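Local structure of cysteine hydrolase (Vibrio cholerae, 6V98) at residues A[1-15]-A[42-54]. The protein is a type VI secretion system effector, probably a cysteine hydrolase of the papain-like peptidase clan that is delivered into competing bacterial cells. Residues are numbered along the deposited sequence; the frame is centred on the assembly and turned at random.
Sequences SGNDDFLIPVVFPDY and LGHAGVILINGET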
ATOM      1  N   SER A   1     -19.051   1.943  16.415  1.00 70.19           N
ATOM      2  CA  SER A   1     -18.732   0.520  16.428  1.00 72.80           C
ATOM      3  C   SER A   1     -17.477   0.223  17.245  1.00 73.78           C
ATOM      4  O   SER A   1     -17.375  -0.829  17.881  1.00 75.78           O
ATOM      5  CB  SER A   1     -18.553  -0.003  14.996  1.00 73.39           C
ATOM      6  OG  SER A   1     -17.272   0.329  14.487  1.00 73.00           O
ATOM      7  N   GLY A   2     -16.524   1.155  17.223  1.00 65.36           N
ATOM      8  CA  GLY A   2     -15.208   0.887  17.768  1.00 54.95           C
ATOM      9  C   GLY A   2     -14.408  -0.139  16.996  1.00 46.11           C
ATOM     10  O   GLY A   2     -13.417  -0.652  17.521  1.00 47.06           O
ATOM     11  N   ASN A   3     -14.818  -0.460  15.767  1.00 41.24           N
ATOM     12  CA  ASN A   3     -14.122  -1.456  14.960  1.00 36.89           C
ATOM     13  C   ASN A   3     -12.776  -0.910  14.508  1.00 33.99           C
ATOM     14  O   ASN A   3     -12.691   0.228  14.038  1.00 38.12           O
ATOM     15  CB  ASN A   3     -14.974  -1.836  13.747  1.00 39.96           C
ATOM     16  CG  ASN A   3     -14.418  -3.024  12.975  1.00 36.31           C
ATOM     17  OD1 ASN A   3     -13.982  -4.016  13.564  1.00 37.49           O
ATOM     18  ND2 ASN A   3     -14.422  -2.920  11.645  1.00 33.14           N
ATOM     19  N   ASP A   4     -11.724  -1.720  14.662  1.00 32.64           N
ATOM     20  CA  ASP A   4     -10.380  -1.313  14.262  1.00 30.04           C
ATOM     21  C   ASP A   4     -10.333  -0.940  12.782  1.00 28.39           C
ATOM     22  O   ASP A   4     -11.020  -1.524  11.945  1.00 28.48           O
ATOM     23  CB  ASP A   4      -9.378  -2.442  14.519  1.00 30.37           C
ATOM     24  CG  ASP A   4      -8.782  -2.397  15.915  1.00 35.18           C
ATOM     25  OD1 ASP A   4      -8.949  -1.376  16.602  1.00 34.01           O
ATOM     26  OD2 ASP A   4      -8.150  -3.389  16.320  1.00 37.73           O
ATOM     27  N   ASP A   5      -9.487   0.041  12.461  1.00 26.25           N
ATOM     28  CA  ASP A   5      -9.229   0.381  11.076  1.00 22.95           C
ATOM     29  C   ASP A   5      -8.393  -0.713  10.417  1.00 25.92           C
ATOM     30  O   ASP A   5      -7.895  -1.636  11.074  1.00 24.82           O
ATOM     31  CB  ASP A   5      -8.517   1.728  10.990  1.00 24.61           C
ATOM     32  CG  ASP A   5      -9.284   2.827  11.703  1.00 31.70           C
ATOM     33  OD1 ASP A   5     -10.506   2.970  11.444  1.00 29.15           O
ATOM     34  OD2 ASP A   5      -8.676   3.536  12.526  1.00 30.39           O
ATOM     35  N   PHE A   6      -8.228  -0.588   9.101  1.00 24.92           N
ATOM     36  CA  PHE A   6      -7.468  -1.531   8.296  1.00 24.15           C
ATOM     37  C   PHE A   6      -6.360  -0.791   7.567  1.00 22.64           C
ATOM     38  O   PHE A   6      -6.592   0.284   7.004  1.00 25.23           O
ATOM     39  CB  PHE A   6      -8.333  -2.232   7.229  1.00 24.83           C
ATOM     40  CG  PHE A   6      -9.537  -2.970   7.769  1.00 24.96           C
ATOM     41  CD1 PHE A   6     -10.659  -2.281   8.190  1.00 27.21           C
ATOM     42  CD2 PHE A   6      -9.559  -4.360   7.790  1.00 30.25           C
ATOM     43  CE1 PHE A   6     -11.790  -2.973   8.655  1.00 29.26           C
ATOM     44  CE2 PHE A   6     -10.681  -5.060   8.257  1.00 27.86           C
ATOM     45  CZ  PHE A   6     -11.788  -4.361   8.691  1.00 31.79           C
ATOM     46  N   LEU A   7      -5.163  -1.371   7.580  1.00 19.11           N
ATOM     47  CA  LEU A   7      -4.063  -0.948   6.714  1.00 23.21           C
ATOM     48  C   LEU A   7      -3.597  -2.184   5.954  1.00 22.82           C
ATOM     49  O   LEU A   7      -3.203  -3.182   6.569  1.00 27.18           O
ATOM     50  CB  LEU A   7      -2.909  -0.321   7.512  1.00 20.16           C
ATOM     51  CG  LEU A   7      -1.931   0.506   6.669  1.00 25.86           C
ATOM     52  CD1 LEU A   7      -2.589   1.830   6.263  1.00 23.68           C
ATOM     53  CD2 LEU A   7      -0.619   0.768   7.420  1.00 26.71           C
ATOM     54  N   ILE A   8      -3.676  -2.128   4.628  1.00 21.38           N
ATOM     55  CA  ILE A   8      -3.381  -3.280   3.784  1.00 19.36           C
ATOM     56  C   ILE A   8      -2.246  -2.906   2.843  1.00 18.10           C
ATOM     57  O   ILE A   8      -2.502  -2.413   1.729  1.00 22.35           O
ATOM     58  CB  ILE A   8      -4.623  -3.738   3.002  1.00 22.60           C
ATOM     59  CG1 ILE A   8      -5.796  -3.947   3.959  1.00 23.25           C
ATOM     60  CG2 ILE A   8      -4.329  -5.011   2.218  1.00 22.93           C
ATOM     61  CD1 ILE A   8      -7.073  -4.369   3.256  1.00 24.63           C
ATOM     62  N   PRO A   9      -0.994  -3.073   3.263  1.00 20.19           N
ATOM     63  CA  PRO A   9       0.116  -3.023   2.311  1.00 19.32           C
ATOM     64  C   PRO A   9      -0.140  -4.028   1.206  1.00 22.33           C
ATOM     65  O   PRO A   9      -0.516  -5.173   1.469  1.00 23.51           O
ATOM     66  CB  PRO A   9       1.334  -3.408   3.163  1.00 22.39           C
ATOM     67  CG  PRO A   9       0.934  -3.064   4.595  1.00 22.11           C
ATOM     68  CD  PRO A   9      -0.550  -3.368   4.636  1.00 26.38           C
ATOM     69  N   VAL A  10       0.043  -3.598  -0.041  1.00 21.70           N
ATOM     70  CA  VAL A  10      -0.140  -4.473  -1.197  1.00 20.46           C
ATOM     71  C   VAL A  10       1.123  -4.410  -2.042  1.00 22.61           C
ATOM     72  O   VAL A  10       1.659  -3.325  -2.283  1.00 26.63           O
ATOM     73  CB  VAL A  10      -1.395  -4.093  -2.013  1.00 22.38           C
ATOM     74  CG1 VAL A  10      -2.660  -4.362  -1.173  1.00 26.49           C
ATOM     75  CG2 VAL A  10      -1.361  -2.635  -2.448  1.00 24.27           C
ATOM     76  N   VAL A  11       1.617  -5.573  -2.465  1.00 20.62           N
ATOM     77  CA  VAL A  11       2.754  -5.672  -3.366  1.00 18.85           C
ATOM     78  C   VAL A  11       2.297  -6.397  -4.624  1.00 22.73           C
ATOM     79  O   VAL A  11       1.492  -7.332  -4.559  1.00 20.67           O
ATOM     80  CB  VAL A  11       3.943  -6.401  -2.702  1.00 24.98           C
ATOM     81  CG1 VAL A  11       5.059  -6.657  -3.706  1.00 27.49           C
ATOM     82  CG2 VAL A  11       4.472  -5.574  -1.512  1.00 21.76           C
ATOM     83  N   PHE A  12       2.792  -5.940  -5.769  1.00 23.35           N
ATOM     84  CA  PHE A  12       2.519  -6.546  -7.068  1.00 24.52           C
ATOM     85  C   PHE A  12       3.804  -7.249  -7.465  1.00 26.00           C
ATOM     86  O   PHE A  12       4.679  -6.639  -8.089  1.00 25.86           O
ATOM     87  CB  PHE A  12       2.131  -5.474  -8.092  1.00 23.63           C
ATOM     88  CG  PHE A  12       1.067  -4.522  -7.594  1.00 26.27           C
ATOM     89  CD1 PHE A  12       1.417  -3.303  -7.021  1.00 28.39           C
ATOM     90  CD2 PHE A  12      -0.284  -4.862  -7.686  1.00 31.53           C
ATOM     91  CE1 PHE A  12       0.439  -2.437  -6.550  1.00 34.28           C
ATOM     92  CE2 PHE A  12      -1.265  -4.005  -7.234  1.00 30.25           C
ATOM     93  CZ  PHE A  12      -0.903  -2.787  -6.659  1.00 29.01           C
ATOM     94  N   PRO A  13       3.986  -8.522  -7.102  1.00 26.61           N
ATOM     95  CA  PRO A  13       5.315  -9.136  -7.251  1.00 31.13           C
ATOM     96  C   PRO A  13       5.742  -9.330  -8.690  1.00 29.51           C
ATOM     97  O   PRO A  13       6.940  -9.509  -8.940  1.00 31.12           O
ATOM     98  CB  PRO A  13       5.170 -10.490  -6.541  1.00 32.12           C
ATOM     99  CG  PRO A  13       3.788 -10.523  -5.970  1.00 34.81           C
ATOM    100  CD  PRO A  13       2.975  -9.500  -6.673  1.00 23.41           C
ATOM    101  N   ASP A  14       4.809  -9.322  -9.639  1.00 27.43           N
ATOM    102  CA  ASP A  14       5.131  -9.543 -11.041  1.00 30.51           C
ATOM    103  C   ASP A  14       5.237  -8.245 -11.830  1.00 29.71           C
ATOM    104  O   ASP A  14       5.376  -8.285 -13.058  1.00 27.91           O
ATOM    105  CB  ASP A  14       4.093 -10.466 -11.663  1.00 32.76           C
ATOM    106  CG  ASP A  14       4.059 -11.814 -10.984  1.00 36.25           C
ATOM    107  OD1 ASP A  14       5.148 -12.349 -10.680  1.00 31.88           O
ATOM    108  OD2 ASP A  14       2.952 -12.326 -10.741  1.00 35.35           O
ATOM    109  N   TYR A  15       5.161  -7.111 -11.141  1.00 28.09           N
ATOM    110  CA  TYR A  15       5.306  -5.788 -11.737  1.00 27.73           C
ATOM    111  C   TYR A  15       6.704  -5.624 -12.318  1.00 30.46           C
ATOM    112  O   TYR A  15       7.695  -6.011 -11.696  1.00 27.89           O
ATOM    113  CB  TYR A  15       5.051  -4.758 -10.641  1.00 27.69           C
ATOM    114  CG  TYR A  15       4.975  -3.303 -11.017  1.00 27.90           C
ATOM    115  CD1 TYR A  15       3.745  -2.667 -11.104  1.00 28.42           C
ATOM    116  CD2 TYR A  15       6.124  -2.551 -11.207  1.00 27.83           C
ATOM    117  CE1 TYR A  15       3.657  -1.328 -11.398  1.00 25.56           C
ATOM    118  CE2 TYR A  15       6.048  -1.204 -11.509  1.00 29.44           C
ATOM    119  CZ  TYR A  15       4.814  -0.599 -11.600  1.00 30.01           C
ATOM    120  OH  TYR A  15       4.729   0.736 -11.905  1.00 36.41           O
ATOM    121  N   LEU A  42      12.475  -6.349  -8.025  1.00 60.19           N
ATOM    122  CA  LEU A  42      11.221  -6.896  -8.518  1.00 46.37           C
ATOM    123  C   LEU A  42      10.040  -6.339  -7.710  1.00 37.89           C
ATOM    124  O   LEU A  42      10.096  -6.258  -6.483  1.00 37.46           O
ATOM    125  CB  LEU A  42      11.250  -8.435  -8.467  1.00 47.75           C
ATOM    126  CG  LEU A  42      11.600  -9.168  -9.776  1.00 52.34           C
ATOM    127  CD1 LEU A  42      11.901 -10.660  -9.561  1.00 47.23           C
ATOM    128  CD2 LEU A  42      10.491  -8.986 -10.793  1.00 47.98           C
ATOM    129  N   GLY A  43       8.991  -5.923  -8.409  1.00 34.96           N
ATOM    130  CA  GLY A  43       7.711  -5.644  -7.796  1.00 29.92           C
ATOM    131  C   GLY A  43       7.510  -4.170  -7.478  1.00 30.34           C
ATOM    132  O   GLY A  43       8.452  -3.379  -7.404  1.00 34.45           O
ATOM    133  N   HIS A  44       6.245  -3.815  -7.244  1.00 22.68           N
ATOM    134  CA  HIS A  44       5.835  -2.481  -6.816  1.00 22.80           C
ATOM    135  C   HIS A  44       4.931  -2.623  -5.594  1.00 27.67           C
ATOM    136  O   HIS A  44       4.350  -3.682  -5.354  1.00 29.00           O
ATOM    137  CB  HIS A  44       5.117  -1.737  -7.959  1.00 24.87           C
ATOM    138  CG  HIS A  44       4.516  -0.423  -7.558  1.00 25.56           C
ATOM    139  ND1 HIS A  44       5.255   0.602  -7.008  1.00 29.37           N
ATOM    140  CD2 HIS A  44       3.243   0.031  -7.633  1.00 29.04           C
ATOM    141  CE1 HIS A  44       4.464   1.633  -6.766  1.00 30.00           C
ATOM    142  NE2 HIS A  44       3.235   1.309  -7.130  1.00 27.15           N
ATOM    143  N   ALA A  45       4.817  -1.556  -4.804  1.00 20.72           N
ATOM    144  CA  ALA A  45       4.064  -1.632  -3.562  1.00 18.98           C
ATOM    145  C   ALA A  45       3.182  -0.404  -3.424  1.00 20.69           C
ATOM    146  O   ALA A  45       3.526   0.673  -3.913  1.00 22.20           O
ATOM    147  CB  ALA A  45       4.988  -1.740  -2.334  1.00 23.59           C
ATOM    148  N   GLY A  46       2.037  -0.584  -2.761  1.00 19.79           N
ATOM    149  CA  GLY A  46       1.171   0.524  -2.385  1.00 24.59           C
ATOM    150  C   GLY A  46       0.468   0.201  -1.080  1.00 22.31           C
ATOM    151  O   GLY A  46       0.812  -0.801  -0.458  1.00 22.45           O
ATOM    152  N   VAL A  47      -0.492   1.011  -0.633  1.00 19.25           N
ATOM    153  CA  VAL A  47      -1.173   0.710   0.625  1.00 19.12           C
ATOM    154  C   VAL A  47      -2.633   1.136   0.533  1.00 21.62           C
ATOM    155  O   VAL A  47      -2.949   2.236   0.075  1.00 21.51           O
ATOM    156  CB  VAL A  47      -0.465   1.363   1.838  1.00 19.44           C
ATOM    157  CG1 VAL A  47      -0.400   2.888   1.711  1.00 20.39           C
ATOM    158  CG2 VAL A  47      -1.118   0.917   3.155  1.00 21.75           C
ATOM    159  N   ILE A  48      -3.520   0.247   0.962  1.00 19.41           N
ATOM    160  CA  ILE A  48      -4.933   0.550   1.116  1.00 19.94           C
ATOM    161  C   ILE A  48      -5.190   0.909   2.565  1.00 21.13           C
ATOM    162  O   ILE A  48      -4.727   0.214   3.476  1.00 24.87           O
ATOM    163  CB  ILE A  48      -5.802  -0.651   0.706  1.00 21.42           C
ATOM    164  CG1 ILE A  48      -5.536  -1.005  -0.754  1.00 20.80           C
ATOM    165  CG2 ILE A  48      -7.270  -0.319   0.940  1.00 24.35           C
ATOM    166  CD1 ILE A  48      -6.240  -2.302  -1.220  1.00 23.85           C
ATOM    167  N   LEU A  49      -5.960   1.970   2.785  1.00 20.92           N
ATOM    168  CA  LEU A  49      -6.318   2.425   4.123  1.00 25.96           C
ATOM    169  C   LEU A  49      -7.834   2.456   4.240  1.00 24.76           C
ATOM    170  O   LEU A  49      -8.503   3.091   3.423  1.00 24.11           O
ATOM    171  CB  LEU A  49      -5.736   3.819   4.394  1.00 23.06           C
ATOM    172  CG  LEU A  49      -6.258   4.506   5.657  1.00 25.81           C
ATOM    173  CD1 LEU A  49      -5.684   3.836   6.882  1.00 24.92           C
ATOM    174  CD2 LEU A  49      -5.902   5.984   5.649  1.00 26.34           C
ATOM    175  N   ILE A  50      -8.382   1.782   5.250  1.00 24.81           N
ATOM    176  CA  ILE A  50      -9.832   1.675   5.402  1.00 25.60           C
ATOM    177  C   ILE A  50     -10.255   2.116   6.797  1.00 31.64           C
ATOM    178  O   ILE A  50      -9.701   1.647   7.799  1.00 30.04           O
ATOM    179  CB  ILE A  50     -10.333   0.248   5.139  1.00 24.75           C
ATOM    180  CG1 ILE A  50      -9.955  -0.178   3.725  1.00 27.75           C
ATOM    181  CG2 ILE A  50     -11.854   0.197   5.335  1.00 24.37           C
ATOM    182  CD1 ILE A  50     -10.109  -1.662   3.485  1.00 25.43           C
ATOM    183  N   ASN A  51     -11.246   3.010   6.853  1.00 27.20           N
ATOM    184  CA  ASN A  51     -11.922   3.363   8.097  1.00 28.31           C
ATOM    185  C   ASN A  51     -12.784   2.195   8.569  1.00 31.72           C
ATOM    186  O   ASN A  51     -13.731   1.800   7.879  1.00 32.09           O
ATOM    187  CB  ASN A  51     -12.792   4.601   7.891  1.00 26.98           C
ATOM    188  CG  ASN A  51     -13.339   5.151   9.200  1.00 32.07           C
ATOM    189  OD1 ASN A  51     -14.016   4.446   9.943  1.00 37.28           O
ATOM    190  ND2 ASN A  51     -13.019   6.406   9.500  1.00 35.68           N
ATOM    191  N   GLY A  52     -12.466   1.655   9.749  1.00 29.48           N
ATOM    192  CA  GLY A  52     -13.181   0.491  10.253  1.00 28.79           C
ATOM    193  C   GLY A  52     -14.618   0.752  10.656  1.00 30.62           C
ATOM    194  O   GLY A  52     -15.398  -0.201  10.776  1.00 34.39           O
ATOM    195  N   GLU A  53     -14.986   2.015  10.877  1.00 32.57           N
ATOM    196  CA  GLU A  53     -16.363   2.384  11.199  1.00 35.99           C
ATOM    197  C   GLU A  53     -17.219   2.578   9.957  1.00 34.84           C
ATOM    198  O   GLU A  53     -18.370   2.134   9.924  1.00 35.98           O
ATOM    199  CB  GLU A  53     -16.394   3.680  12.008  1.00 46.70           C
ATOM    200  CG  GLU A  53     -15.607   3.640  13.298  1.00 60.36           C
ATOM    201  CD  GLU A  53     -16.484   3.385  14.496  1.00 70.73           C
ATOM    202  OE1 GLU A  53     -17.616   2.892  14.304  1.00 72.87           O
ATOM    203  OE2 GLU A  53     -16.038   3.682  15.627  1.00 71.19           O
ATOM    204  N   THR A  54     -16.680   3.247   8.934  1.00 37.99           N
ATOM    205  CA  THR A  54     -17.468   3.706   7.798  1.00 38.43           C
ATOM    206  C   THR A  54     -17.163   2.988   6.494  1.00 38.07           C
ATOM    207  O   THR A  54     -17.975   3.067   5.564  1.00 37.15           O
ATOM    208  CB  THR A  54     -17.241   5.206   7.570  1.00 37.85           C
ATOM    209  OG1 THR A  54     -15.856   5.427   7.288  1.00 34.63           O
ATOM    210  CG2 THR A  54     -17.630   5.997   8.804  1.00 43.14           C
TER
HETATM  211  O   HOH W   1     -12.639   4.285  12.761  1.00 51.23           O
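H44 packs against two aromatic rings, Y15 and F12, and forms a cluster with them. Its CB sits over the centre of one face of the Y15 ring, a CH-pi contact 3.4 Å from the centroid, and the imidazole continues alongside that ring with the planes at 36°. The H44 ring also meets F12 rim to rim, H44 CD2 to F12 CD1 at 3.9 Å, while A45 N lies at the edge of the F12 ring, near its plane. With CG anti to the backbone N in both H44 and Y15 (chi1 173° and -173°), the two side chains run side by side; H44 NE2 is hydrogen-bonded to E61 OE1 on strand 57-63. At the far end G52 CA lies at the edge of the F6 ring.

Between these ends, strands 5-12 and 44-50 pair antiparallel, with straight backbone bonds from F6-I50 to F12 N-H44 O; the return bond from H44 N to F12 O is weak. L7 CD1 fits between V47 CG2 (3.6 Å) and L49 CD1 on one face; F6, I8, I48 and I50 line the other.

At the start of strand 5-12, D5 OD1 accepts G52 N (2.9 Å) through its anti lone pair, while D5 OD2 takes the backbone N of F122 and F123. N3 ND2 reaches G52 O, and the E53 carboxylate pairs with the poorly ordered N-terminus: OE1 receives both S1 N, a salt bridge of 2.7 Å, and S1 OG.

The pair is central in the antiparallel sheet, flanked by strands 113-120 and 57-63, with helix 154-162 packed on L7, P9 and V47.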